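Local coordinates for protein PlyCB (Streptococcus phage C1, PDB 4F87) that forms the eight-subunit ring of the phage endolysin PlyC that binds the streptococcal cell wall during host cell lysis, at residues G48-I52 with I53-N57. Numbering follows the deposited sequence.
Sequences GFQQI and IPSIN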
ATOM      1  N   GLY B  48      10.310  25.062   3.195  1.00 17.13           N
ATOM      2  CA  GLY B  48       8.968  24.561   2.945  1.00 17.04           C
ATOM      3  C   GLY B  48       8.969  23.128   2.441  1.00 17.41           C
ATOM      4  O   GLY B  48       8.301  22.251   3.015  1.00 17.35           O
ATOM      5  N   PHE B  49       9.792  22.852   1.398  1.00 15.91           N
ATOM      6  CA  PHE B  49       9.839  21.479   0.892  1.00 15.43           C
ATOM      7  C   PHE B  49      10.492  20.507   1.854  1.00 16.58           C
ATOM      8  O   PHE B  49      10.125  19.330   1.830  1.00 16.88           O
ATOM      9  CB  PHE B  49      10.490  21.424  -0.495  1.00 16.54           C
ATOM     10  CG  PHE B  49       9.445  21.743  -1.543  1.00 17.75           C
ATOM     11  CD1 PHE B  49       8.593  20.754  -2.024  1.00 19.27           C
ATOM     12  CD2 PHE B  49       9.228  23.052  -1.955  1.00 19.19           C
ATOM     13  CE1 PHE B  49       7.564  21.051  -2.925  1.00 20.83           C
ATOM     14  CE2 PHE B  49       8.208  23.352  -2.862  1.00 21.51           C
ATOM     15  CZ  PHE B  49       7.364  22.356  -3.330  1.00 21.03           C
ATOM     16  N   GLN B  50      11.372  20.992   2.750  1.00 16.10           N
ATOM     17  CA  GLN B  50      11.958  20.109   3.769  1.00 16.77           C
ATOM     18  C   GLN B  50      10.889  19.570   4.728  1.00 19.11           C
ATOM     19  O   GLN B  50      11.147  18.580   5.413  1.00 20.61           O
ATOM     20  CB  GLN B  50      13.084  20.807   4.540  1.00 18.27           C
ATOM     21  CG  GLN B  50      14.369  20.872   3.720  1.00 20.01           C
ATOM     22  CD  GLN B  50      15.473  21.662   4.345  1.00 25.10           C
ATOM     23  OE1 GLN B  50      15.246  22.542   5.185  1.00 25.10           O
ATOM     24  NE2 GLN B  50      16.703  21.367   3.892  1.00 23.02           N
ATOM     25  N   GLN B  51       9.682  20.149   4.737  1.00 17.59           N
ATOM     26  CA  GLN B  51       8.612  19.603   5.581  1.00 18.91           C
ATOM     27  C   GLN B  51       7.981  18.372   4.945  1.00 22.45           C
ATOM     28  O   GLN B  51       7.302  17.613   5.664  1.00 24.03           O
ATOM     29  CB  GLN B  51       7.506  20.644   5.782  1.00 20.40           C
ATOM     30  CG  GLN B  51       8.000  21.902   6.521  1.00 22.84           C
ATOM     31  CD  GLN B  51       8.125  21.664   8.020  1.00 54.41           C
ATOM     32  OE1 GLN B  51       7.136  21.622   8.764  1.00 61.32           O
ATOM     33  NE2 GLN B  51       9.340  21.469   8.494  1.00 42.21           N
ATOM     34  N   ILE B  52       8.142  18.170   3.619  1.00 18.14           N
ATOM     35  CA  ILE B  52       7.448  17.069   2.937  1.00 18.42           C
ATOM     36  C   ILE B  52       8.344  16.114   2.153  1.00 18.14           C
ATOM     37  O   ILE B  52       7.878  15.013   1.843  1.00 19.69           O
ATOM     38  CB  ILE B  52       6.287  17.600   2.053  1.00 19.62           C
ATOM     39  CG1 ILE B  52       6.775  18.578   0.951  1.00 19.12           C
ATOM     40  CG2 ILE B  52       5.155  18.207   2.903  1.00 20.42           C
ATOM     41  CD1 ILE B  52       5.716  18.830  -0.182  1.00 21.67           C
ATOM     42  N   ILE B  53       9.582  16.511   1.798  1.00 17.50           N
ATOM     43  CA  ILE B  53      10.460  15.600   1.068  1.00 17.44           C
ATOM     44  C   ILE B  53      11.840  15.597   1.703  1.00 18.94           C
ATOM     45  O   ILE B  53      12.235  16.581   2.337  1.00 18.08           O
ATOM     46  CB  ILE B  53      10.540  15.917  -0.462  1.00 18.20           C
ATOM     47  CG1 ILE B  53      11.002  17.355  -0.728  1.00 17.92           C
ATOM     48  CG2 ILE B  53       9.231  15.575  -1.190  1.00 20.17           C
ATOM     49  CD1 ILE B  53      11.214  17.702  -2.221  1.00 19.79           C
ATOM     50  N   PRO B  54      12.610  14.515   1.494  1.00 17.00           N
ATOM     51  CA  PRO B  54      13.979  14.494   2.036  1.00 17.11           C
ATOM     52  C   PRO B  54      14.884  15.532   1.374  1.00 17.71           C
ATOM     53  O   PRO B  54      14.621  15.989   0.251  1.00 17.42           O
ATOM     54  CB  PRO B  54      14.486  13.080   1.733  1.00 20.79           C
ATOM     55  CG  PRO B  54      13.485  12.459   0.855  1.00 24.60           C
ATOM     56  CD  PRO B  54      12.230  13.256   0.824  1.00 18.97           C
ATOM     57  N   SER B  55      15.959  15.887   2.083  1.00 17.60           N
ATOM     58  CA  SER B  55      16.958  16.843   1.619  1.00 16.27           C
ATOM     59  C   SER B  55      18.317  16.171   1.812  1.00 17.98           C
ATOM     60  O   SER B  55      18.695  15.803   2.929  1.00 19.48           O
ATOM     61  CB  SER B  55      16.831  18.110   2.449  1.00 19.15           C
ATOM     62  OG  SER B  55      17.786  19.073   2.046  1.00 21.38           O
ATOM     63  N   ILE B  56      18.979  15.889   0.696  1.00 15.09           N
ATOM     64  CA  ILE B  56      20.230  15.131   0.731  1.00 14.60           C
ATOM     65  C   ILE B  56      21.357  15.893   0.063  1.00 16.27           C
ATOM     66  O   ILE B  56      21.145  16.905  -0.620  1.00 16.40           O
ATOM     67  CB  ILE B  56      20.037  13.722   0.090  1.00 16.81           C
ATOM     68  CG1 ILE B  56      19.774  13.817  -1.435  1.00 17.03           C
ATOM     69  CG2 ILE B  56      18.933  12.920   0.840  1.00 17.40           C
ATOM     70  CD1 ILE B  56      19.861  12.434  -2.178  1.00 19.13           C
ATOM     71  N   ASN B  57      22.574  15.391   0.240  1.00 15.78           N
ATOM     72  CA  ASN B  57      23.749  15.994  -0.367  1.00 14.98           C
ATOM     73  C   ASN B  57      24.171  15.210  -1.610  1.00 15.90           C
ATOM     74  O   ASN B  57      24.217  13.966  -1.573  1.00 15.82           O
ATOM     75  CB  ASN B  57      24.907  15.988   0.615  1.00 16.63           C
ATOM     76  CG  ASN B  57      24.829  17.018   1.701  1.00 18.92           C
ATOM     77  OD1 ASN B  57      25.752  17.844   1.881  1.00 24.02           O
ATOM     78  ND2 ASN B  57      23.838  16.920   2.542  1.00 19.89           N
TER
HETATM   79  O   HOH W   1      13.395  17.153   4.728  1.00 22.88           O
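Phe-49 O, the carbonyl oxygen near the end of helix 43-50, takes two backbone N-H groups, from Ile-52 and Ile-53, in the helix-to-strand connection that leads into strand 55-57, an outermost strand of the chain's mixed sheet, paired parallel with strand 16-20. Ile-53 N gives an i+4 bond of 2.9 Å to Phe-49 O, met almost head-on with a C=O...N angle of 174°. Ile-52 N reaches the same oxygen in an i+3 bond, one residue shorter in span, as Gln-51 N does to Gly-48 O; these two bonds, of the 3-10 type, occur beside the i+4 bond.

The turn leaves the side chains of Phe-49 and Ile-53 side by side and pointing the same way. In Ile-53, CG1 lies between the backbone N and the carbonyl carbon (chi1 57°), which places it 3.3 Å from Phe-49 O and brings CD1 obliquely to the phenyl ring, 4.0 Å from Phe-49 CD1. Both residues are apolar, as suits their burial: Phe-49 also packs on Leu-18 of strand 16-20 and on Ile-66 of a neighbouring subunit, whereas Ile-53 touches Val-14 in the loop before that strand.

On the more open flank the links are polar. A water donates to both Gln-50 O and Ile-53 O, 2.7 Å from each, and so bridges the helix end to the chain approaching the strand. Glutamine has the length to span the turn: its chain runs extended beyond CG, laying CG 3.9 Å from Ser-55 CB. Serine supplies a small hydroxyl there, and its side chain lies about 4 Å from that of Tyr-29, which interacts with the host cell wall. Gln-50 NE2 donates to Ser-55 OG at 3.1 Å, with the hydroxyl oxygen only 6° out of the amide plane.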